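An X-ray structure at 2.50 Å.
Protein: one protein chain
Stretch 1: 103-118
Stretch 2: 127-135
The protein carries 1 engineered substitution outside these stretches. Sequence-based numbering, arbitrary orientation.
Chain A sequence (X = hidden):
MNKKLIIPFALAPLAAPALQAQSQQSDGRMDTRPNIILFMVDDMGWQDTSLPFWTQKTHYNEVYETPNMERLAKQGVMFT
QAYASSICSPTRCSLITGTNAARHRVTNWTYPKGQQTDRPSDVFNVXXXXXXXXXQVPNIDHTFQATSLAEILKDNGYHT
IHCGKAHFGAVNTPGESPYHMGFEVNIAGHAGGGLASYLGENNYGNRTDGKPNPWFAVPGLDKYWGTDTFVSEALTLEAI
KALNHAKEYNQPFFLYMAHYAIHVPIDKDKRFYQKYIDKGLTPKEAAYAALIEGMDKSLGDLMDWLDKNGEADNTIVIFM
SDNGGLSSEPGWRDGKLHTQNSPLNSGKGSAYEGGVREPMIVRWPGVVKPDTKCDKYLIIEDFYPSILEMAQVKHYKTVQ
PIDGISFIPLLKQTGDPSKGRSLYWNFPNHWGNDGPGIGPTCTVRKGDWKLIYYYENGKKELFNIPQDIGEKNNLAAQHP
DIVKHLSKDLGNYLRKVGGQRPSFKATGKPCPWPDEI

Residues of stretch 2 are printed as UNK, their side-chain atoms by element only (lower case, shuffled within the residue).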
ATOM      1  N   ARG A 103       9.373  -4.429  25.440  1.00 21.01           N
ATOM      2  CA  ARG A 103       7.965  -4.768  25.304  1.00 18.43           C
ATOM      3  C   ARG A 103       7.661  -5.471  23.981  1.00 23.91           C
ATOM      4  O   ARG A 103       6.881  -6.433  23.961  1.00 24.05           O
ATOM      5  CB  ARG A 103       7.110  -3.511  25.447  1.00 21.35           C
ATOM      6  CG  ARG A 103       5.632  -3.776  25.311  1.00 19.05           C
ATOM      7  CD  ARG A 103       4.869  -2.508  25.008  1.00 19.06           C
ATOM      8  NE  ARG A 103       5.085  -1.463  26.004  1.00 21.92           N
ATOM      9  CZ  ARG A 103       4.541  -1.475  27.216  1.00 20.94           C
ATOM     10  NH1 ARG A 103       3.764  -2.484  27.579  1.00 16.71           N
ATOM     11  NH2 ARG A 103       4.773  -0.485  28.067  1.00 14.12           N
ATOM     12  N   HIS A 104       8.233  -5.023  22.858  1.00 17.35           N
ATOM     13  CA  HIS A 104       7.806  -5.679  21.628  1.00 20.49           C
ATOM     14  C   HIS A 104       8.575  -6.962  21.333  1.00 20.25           C
ATOM     15  O   HIS A 104       8.152  -7.724  20.457  1.00 18.51           O
ATOM     16  CB  HIS A 104       7.860  -4.715  20.424  1.00 19.04           C
ATOM     17  CG  HIS A 104       9.223  -4.179  20.103  1.00 20.14           C
ATOM     18  ND1 HIS A 104      10.293  -4.987  19.769  1.00 18.14           N
ATOM     19  CD2 HIS A 104       9.674  -2.904  20.025  1.00 17.29           C
ATOM     20  CE1 HIS A 104      11.345  -4.230  19.511  1.00 19.64           C
ATOM     21  NE2 HIS A 104      10.997  -2.961  19.661  1.00 16.81           N
ATOM     22  N   ARG A 105       9.667  -7.231  22.045  1.00 17.74           N
ATOM     23  CA  ARG A 105      10.378  -8.508  22.012  1.00 18.89           C
ATOM     24  C   ARG A 105      10.998  -8.843  20.662  1.00 18.75           C
ATOM     25  O   ARG A 105      11.419  -9.988  20.456  1.00 16.91           O
ATOM     26  CB  ARG A 105       9.475  -9.667  22.436  1.00 16.51           C
ATOM     27  CG  ARG A 105       8.909  -9.498  23.819  1.00 22.61           C
ATOM     28  CD  ARG A 105       7.713 -10.383  24.003  1.00 21.59           C
ATOM     29  NE  ARG A 105       7.422 -10.640  25.406  1.00 19.12           N
ATOM     30  CZ  ARG A 105       6.539 -11.545  25.814  1.00 21.38           C
ATOM     31  NH1 ARG A 105       5.884 -12.270  24.922  1.00 20.64           N
ATOM     32  NH2 ARG A 105       6.307 -11.733  27.107  1.00 25.26           N
ATOM     33  N   VAL A 106      11.061  -7.897  19.731  1.00 15.06           N
ATOM     34  CA  VAL A 106      11.889  -8.092  18.546  1.00 17.92           C
ATOM     35  C   VAL A 106      13.278  -7.584  18.909  1.00 16.23           C
ATOM     36  O   VAL A 106      13.676  -6.495  18.487  1.00 19.45           O
ATOM     37  CB  VAL A 106      11.315  -7.356  17.317  1.00 19.63           C
ATOM     38  CG1 VAL A 106      11.868  -7.934  16.056  1.00 16.19           C
ATOM     39  CG2 VAL A 106       9.805  -7.431  17.298  1.00 17.02           C
ATOM     40  N   THR A 107      14.011  -8.358  19.719  1.00 18.66           N
ATOM     41  CA  THR A 107      15.200  -7.877  20.422  1.00 17.70           C
ATOM     42  C   THR A 107      16.503  -8.279  19.756  1.00 19.70           C
ATOM     43  O   THR A 107      17.564  -7.806  20.179  1.00 20.38           O
ATOM     44  CB  THR A 107      15.211  -8.367  21.889  1.00 18.62           C
ATOM     45  OG1 THR A 107      14.806  -9.738  21.958  1.00 18.89           O
ATOM     46  CG2 THR A 107      14.277  -7.524  22.764  1.00 16.86           C
ATOM     47  N   ASN A 108      16.462  -9.135  18.743  1.00 17.55           N
ATOM     48  CA  ASN A 108      17.621  -9.403  17.909  1.00 17.85           C
ATOM     49  C   ASN A 108      17.179  -9.305  16.454  1.00 21.35           C
ATOM     50  O   ASN A 108      15.996  -9.091  16.168  1.00 22.38           O
ATOM     51  CB  ASN A 108      18.223 -10.765  18.250  1.00 19.65           C
ATOM     52  CG  ASN A 108      19.637 -10.901  17.782  1.00 20.53           C
ATOM     53  OD1 ASN A 108      20.153 -10.042  17.060  1.00 21.43           O
ATOM     54  ND2 ASN A 108      20.277 -12.004  18.166  1.00 22.10           N
ATOM     55  N   TRP A 109      18.110  -9.463  15.514  1.00 19.63           N
ATOM     56  CA  TRP A 109      17.766  -9.170  14.124  1.00 26.09           C
ATOM     57  C   TRP A 109      16.951 -10.295  13.471  1.00 22.24           C
ATOM     58  O   TRP A 109      17.179 -11.482  13.710  1.00 18.53           O
ATOM     59  CB  TRP A 109      19.023  -8.857  13.305  1.00 27.67           C
ATOM     60  CG  TRP A 109      19.947 -10.002  13.052  1.00 24.46           C
ATOM     61  CD1 TRP A 109      21.006 -10.385  13.825  1.00 22.80           C
ATOM     62  CD2 TRP A 109      19.918 -10.895  11.927  1.00 23.31           C
ATOM     63  NE1 TRP A 109      21.636 -11.474  13.256  1.00 25.91           N
ATOM     64  CE2 TRP A 109      20.986 -11.807  12.092  1.00 26.93           C
ATOM     65  CE3 TRP A 109      19.096 -11.011  10.799  1.00 22.40           C
ATOM     66  CZ2 TRP A 109      21.246 -12.832  11.172  1.00 25.00           C
ATOM     67  CZ3 TRP A 109      19.361 -12.018   9.882  1.00 24.73           C
ATOM     68  CH2 TRP A 109      20.426 -12.918  10.077  1.00 27.99           C
ATOM     69  N   THR A 110      15.988  -9.908  12.643  1.00 24.23           N
ATOM     70  CA  THR A 110      15.041 -10.843  12.052  1.00 22.06           C
ATOM     71  C   THR A 110      15.282 -11.019  10.558  1.00 21.26           C
ATOM     72  O   THR A 110      15.757 -10.101   9.875  1.00 17.13           O
ATOM     73  CB  THR A 110      13.600 -10.375  12.263  1.00 17.14           C
ATOM     74  OG1 THR A 110      13.358  -9.220  11.457  1.00 17.77           O
ATOM     75  CG2 THR A 110      13.362 -10.021  13.709  1.00 16.77           C
ATOM     76  N   TYR A 111      14.959 -12.241  10.064  1.00 17.78           N
ATOM     77  CA  TYR A 111      14.647 -12.516   8.665  1.00 19.64           C
ATOM     78  C   TYR A 111      13.921 -13.861   8.507  1.00 20.04           C
ATOM     79  O   TYR A 111      12.776 -13.879   8.038  1.00 15.27           O
ATOM     80  CB  TYR A 111      15.892 -12.459   7.768  1.00 15.73           C
ATOM     81  CG  TYR A 111      15.532 -12.581   6.298  1.00 19.38           C
ATOM     82  CD1 TYR A 111      15.338 -11.443   5.505  1.00 19.52           C
ATOM     83  CD2 TYR A 111      15.358 -13.832   5.707  1.00 19.09           C
ATOM     84  CE1 TYR A 111      14.998 -11.560   4.165  1.00 23.62           C
ATOM     85  CE2 TYR A 111      15.012 -13.954   4.369  1.00 21.89           C
ATOM     86  CZ  TYR A 111      14.827 -12.823   3.611  1.00 23.93           C
ATOM     87  OH  TYR A 111      14.478 -12.956   2.296  1.00 26.52           O
ATOM     88  N   PRO A 112      14.518 -15.000   8.871  1.00 18.93           N
ATOM     89  CA  PRO A 112      13.863 -16.290   8.581  1.00 18.18           C
ATOM     90  C   PRO A 112      12.572 -16.464   9.369  1.00 17.74           C
ATOM     91  O   PRO A 112      12.546 -16.273  10.585  1.00 16.22           O
ATOM     92  CB  PRO A 112      14.914 -17.323   9.003  1.00 16.25           C
ATOM     93  CG  PRO A 112      15.698 -16.631  10.064  1.00 21.66           C
ATOM     94  CD  PRO A 112      15.804 -15.204   9.564  1.00 19.42           C
ATOM     95  N   LYS A 113      11.504 -16.875   8.675  1.00 17.13           N
ATOM     96  CA  LYS A 113      10.207 -17.023   9.332  1.00 17.13           C
ATOM     97  C   LYS A 113      10.245 -18.134  10.377  1.00 21.63           C
ATOM     98  O   LYS A 113      10.646 -19.269  10.088  1.00 18.31           O
ATOM     99  CB  LYS A 113       9.115 -17.301   8.310  1.00 16.62           C
ATOM    100  CG  LYS A 113       7.729 -17.525   8.922  1.00 20.31           C
ATOM    101  CD  LYS A 113       6.645 -17.598   7.808  1.00 19.70           C
ATOM    102  CE  LYS A 113       5.253 -17.745   8.389  1.00 16.18           C
ATOM    103  NZ  LYS A 113       4.219 -17.411   7.390  1.00 24.05           N
ATOM    104  N   GLY A 114       9.843 -17.791  11.599  1.00 20.33           N
ATOM    105  CA  GLY A 114       9.770 -18.733  12.693  1.00 19.91           C
ATOM    106  C   GLY A 114      11.090 -19.222  13.261  1.00 21.57           C
ATOM    107  O   GLY A 114      11.074 -20.139  14.085  1.00 25.21           O
ATOM    108  N   GLN A 115      12.228 -18.650  12.878  1.00 19.65           N
ATOM    109  CA  GLN A 115      13.512 -19.153  13.362  1.00 26.61           C
ATOM    110  C   GLN A 115      14.315 -18.047  14.025  1.00 24.38           C
ATOM    111  O   GLN A 115      14.313 -16.901  13.565  1.00 26.48           O
ATOM    112  CB  GLN A 115      14.357 -19.761  12.238  1.00 25.05           C
ATOM    113  CG  GLN A 115      13.721 -20.928  11.514  1.00 28.84           C
ATOM    114  CD  GLN A 115      14.437 -21.212  10.193  1.00 48.70           C
ATOM    115  OE1 GLN A 115      15.552 -21.746  10.188  1.00 51.58           O
ATOM    116  NE2 GLN A 115      13.810 -20.823   9.064  1.00 42.78           N
ATOM    117  N   GLN A 116      15.013 -18.414  15.099  1.00 23.27           N
ATOM    118  CA  GLN A 116      15.930 -17.519  15.793  1.00 20.20           C
ATOM    119  C   GLN A 116      17.251 -17.425  15.036  1.00 17.56           C
ATOM    120  O   GLN A 116      17.870 -18.448  14.737  1.00 19.95           O
ATOM    121  CB  GLN A 116      16.168 -18.028  17.219  1.00 16.13           C
ATOM    122  CG  GLN A 116      14.912 -18.056  18.081  1.00 12.58           C
ATOM    123  CD  GLN A 116      15.108 -18.738  19.427  1.00 16.66           C
ATOM    124  OE1 GLN A 116      16.079 -19.470  19.635  1.00 25.36           O
ATOM    125  NE2 GLN A 116      14.190 -18.490  20.358  1.00 16.73           N
ATOM    126  N   THR A 117      17.688 -16.196  14.726  1.00 19.83           N
ATOM    127  CA  THR A 117      19.025 -15.968  14.173  1.00 19.55           C
ATOM    128  C   THR A 117      20.135 -16.005  15.233  1.00 20.42           C
ATOM    129  O   THR A 117      21.322 -15.998  14.873  1.00 16.02           O
ATOM    130  CB  THR A 117      19.085 -14.616  13.466  1.00 19.81           C
ATOM    131  OG1 THR A 117      18.848 -13.592  14.434  1.00 19.51           O
ATOM    132  CG2 THR A 117      18.044 -14.524  12.354  1.00 20.93           C
ATOM    133  N   ASP A 118      19.771 -16.033  16.516  1.00 16.43           N
ATOM    134  CA  ASP A 118      20.734 -16.046  17.611  1.00 18.97           C
ATOM    135  C   ASP A 118      21.811 -17.113  17.433  1.00 21.97           C
ATOM    136  O   ASP A 118      21.529 -18.248  17.038  1.00 17.49           O
ATOM    137  CB  ASP A 118      19.996 -16.285  18.926  1.00 14.55           C
ATOM    138  CG  ASP A 118      18.904 -15.262  19.166  1.00 20.29           C
ATOM    139  OD1 ASP A 118      17.740 -15.499  18.756  1.00 21.85           O
ATOM    140  OD2 ASP A 118      19.211 -14.207  19.754  1.00 19.62           O
ATOM    141  N   UNK A 127      15.714 -15.753  25.071  1.00 23.11           N
ATOM    142  CA  UNK A 127      14.278 -15.570  25.264  1.00 18.86           C
ATOM    143  C   UNK A 127      13.513 -16.129  24.075  1.00 21.47           C
ATOM    144  O   UNK A 127      14.036 -16.234  22.960  1.00 20.37           O
ATOM    145  c   UNK A 127      13.941 -14.093  25.437  1.00 18.82           C
ATOM    146  N   UNK A 128      12.260 -16.510  24.320  1.00 22.36           N
ATOM    147  CA  UNK A 128      11.376 -16.917  23.226  1.00 20.74           C
ATOM    148  C   UNK A 128      10.830 -15.640  22.602  1.00 18.21           C
ATOM    149  O   UNK A 128       9.668 -15.267  22.777  1.00 15.00           O
ATOM    150  o   UNK A 128       8.337 -18.946  22.901  1.00 24.45           O
ATOM    151  c   UNK A 128      10.264 -17.829  23.716  1.00 18.85           C
ATOM    152  c   UNK A 128       9.377 -18.331  22.587  1.00 23.65           C
ATOM    153  o   UNK A 128       9.698 -18.095  21.400  1.00 17.41           O
ATOM    154  N   UNK A 129      11.697 -14.971  21.850  1.00 18.58           N
ATOM    155  CA  UNK A 129      11.449 -13.625  21.368  1.00 20.96           C
ATOM    156  C   UNK A 129      10.724 -13.643  20.010  1.00 16.86           C
ATOM    157  O   UNK A 129      10.473 -14.694  19.421  1.00 20.45           O
ATOM    158  c   UNK A 129      13.790 -13.339  20.318  1.00 24.74           C
ATOM    159  c   UNK A 129      14.057 -11.342  17.090  1.00 19.50           C
ATOM    160  c   UNK A 129      15.631 -13.184  17.182  1.00 19.72           C
ATOM    161  c   UNK A 129      14.067 -12.746  19.039  1.00 22.05           C
ATOM    162  c   UNK A 129      13.539 -11.648  18.345  1.00 18.13           C
ATOM    163  c   UNK A 129      12.773 -12.860  21.327  1.00 19.31           C
ATOM    164  n   UNK A 129      15.451 -14.503  19.311  1.00 18.81           N
ATOM    165  c   UNK A 129      15.093 -12.110  16.522  1.00 19.12           C
ATOM    166  c   UNK A 129      14.658 -14.403  20.442  1.00 22.01           C
ATOM    167  c   UNK A 129      15.112 -13.496  18.442  1.00 19.52           C
ATOM    168  N   UNK A 130      10.351 -12.451  19.537  1.00 17.98           N
ATOM    169  CA  UNK A 130       9.440 -12.306  18.397  1.00 21.10           C
ATOM    170  C   UNK A 130      10.212 -12.286  17.076  1.00 19.02           C
ATOM    171  O   UNK A 130      10.293 -11.270  16.380  1.00 22.47           O
ATOM    172  c   UNK A 130       8.586 -11.056  18.559  1.00 17.64           C
ATOM    173  n   UNK A 130       6.963 -10.262  20.178  1.00 21.00           N
ATOM    174  c   UNK A 130       7.386 -11.291  19.451  1.00 18.83           C
ATOM    175  o   UNK A 130       6.842 -12.388  19.482  1.00 16.23           O
ATOM    176  N   UNK A 131      10.731 -13.462  16.708  1.00 17.46           N
ATOM    177  CA  UNK A 131      11.594 -13.654  15.544  1.00 16.62           C
ATOM    178  C   UNK A 131      10.927 -13.151  14.273  1.00 22.13           C
ATOM    179  O   UNK A 131      11.602 -12.924  13.265  1.00 21.26           O
ATOM    180  c   UNK A 131      12.844 -15.611  16.510  1.00 16.85           C
ATOM    181  c   UNK A 131      11.973 -15.136  15.364  1.00 19.81           C
ATOM    182  c   UNK A 131      10.707 -15.990  15.240  1.00 14.47           C
ATOM    183  N   UNK A 132       9.602 -12.999  14.294  1.00 21.52           N
ATOM    184  CA  UNK A 132       8.889 -12.626  13.085  1.00 18.85           C
ATOM    185  C   UNK A 132       8.629 -11.135  12.978  1.00 25.26           C
ATOM    186  O   UNK A 132       8.120 -10.692  11.937  1.00 22.67           O
ATOM    187  c   UNK A 132       7.560 -13.377  12.993  1.00 22.31           C
ATOM    188  c   UNK A 132       7.724 -14.807  12.500  1.00 21.14           C
ATOM    189  o   UNK A 132       8.808 -15.217  12.050  1.00 17.76           O
ATOM    190  n   UNK A 132       6.650 -15.582  12.603  1.00 24.66           N
ATOM    191  N   UNK A 133       8.946 -10.351  14.018  1.00 17.71           N
ATOM    192  CA  UNK A 133       8.958  -8.905  13.866  1.00 15.14           C
ATOM    193  C   UNK A 133       7.679  -8.233  14.313  1.00 21.08           C
ATOM    194  O   UNK A 133       7.079  -8.630  15.314  1.00 26.72           O
ATOM    195  N   UNK A 134       7.236  -7.212  13.592  1.00 17.99           N
ATOM    196  CA  UNK A 134       5.984  -6.553  13.928  1.00 19.77           C
ATOM    197  C   UNK A 134       5.070  -6.585  12.709  1.00 22.13           C
ATOM    198  O   UNK A 134       5.516  -6.723  11.568  1.00 22.71           O
ATOM    199  c   UNK A 134       6.623  -4.214  13.219  1.00 16.14           C
ATOM    200  c   UNK A 134       6.200  -5.105  14.403  1.00 20.08           C
ATOM    201  c   UNK A 134       7.224  -5.070  15.542  1.00 12.54           C
ATOM    202  N   UNK A 135       3.774  -6.450  12.967  1.00 19.06           N
ATOM    203  CA  UNK A 135       2.774  -6.274  11.926  1.00 14.48           C
ATOM    204  C   UNK A 135       1.582  -5.566  12.563  1.00 20.52           C
ATOM    205  O   UNK A 135       1.564  -5.303  13.773  1.00 16.16           O
ATOM    206  c   UNK A 135       2.392  -7.615  11.302  1.00 18.40           C
ATOM    207  s   UNK A 135       1.640  -8.768  12.494  1.00 24.97           S
TER
HETATM  208  O   HOH W   1      13.553 -13.941  11.901  1.00 19.16           O
HETATM  209  O   HOH W   2      11.626 -17.309  19.530  1.00 17.83           O

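Position 127 has one side-chain atom, a carbon. Its carbonyl O lies 3.4 Å from Gln116 NE2, at an angle too poor for a hydrogen bond. A lone CB means alanine, Ala127.

Position 128 has two carbons, the second carrying two oxygens. Its CA-to-CB bond points away from stretch 1. A carboxylate this short is aspartate, Asp128. Water 2 links it to stretch 1: the water donates to Asp128 OD1 (2.8 Å) and accepts from Gln116 NE2 (2.9 Å).

Position 129 has one carbon, then fused five- and six-membered rings with eight carbons and one nitrogen. That nitrogen lies 2.6 Å from Asp118 OD1. Only tryptophan has this indole, so this is Trp129. NE1 donates a hydrogen bond to Asp118 OD1. Asn108 CB sits over the ring face, 4.0 Å from the centroid of the six-membered ring, in a CH-pi contact. Trp109 O and Thr110 CG2 lie at the ring edge.

Position 130 has two carbons, the second carrying one oxygen and one nitrogen. The nitrogen lies 2.8 Å from His104 O. One oxygen and one nitrogen on the second carbon make a short amide, so this is asparagine, Asn130. ND2 donates to His104 O, and the backbone N donates to Arg105 O, also at 2.8 Å.

Position 131 has three carbons, branched at CB. CB lies 3.4 Å from Gln115 O, and the branches reach Gly114 and Gln116. This is valine, Val131. Its CG1 is 3.6 Å from Gln116 CG.

Position 132 again has two carbons, with one oxygen and one nitrogen on the second. The oxygen lies 2.8 Å from Gly114 N. This is Asn132, with OD1 accepting from that backbone N. CB points away, but the end of the side chain comes nearer.

Position 133 has no side-chain atoms: Gly133. At its backbone angles a CB would jam against the preceding carbonyl O. Its own O lies 3.6 Å from Val106 CG2.

Position 134 has three carbons branched at CB, hence Val134. Its CG1 is 3.9 Å from Val106 CG2.

Position 135 has one carbon and one sulfur, hence Cys135. It makes no contact with stretch 1.

The contact centres on Trp129, which has the largest covered area. Stretch 1 bends around its indole, and Asp118 satisfies the ring NH. The two asparagines bond to stretch 1 backbone at separate places, Asn130 at the end of the helix, through His104 O and Arg105 O, and Asn132 in the Pro112-Gln115 turn. Val131 packs between them in sequence, against Gln115 and Gln116.

Stretch 2, residues 127-135: ADWNVNGVC
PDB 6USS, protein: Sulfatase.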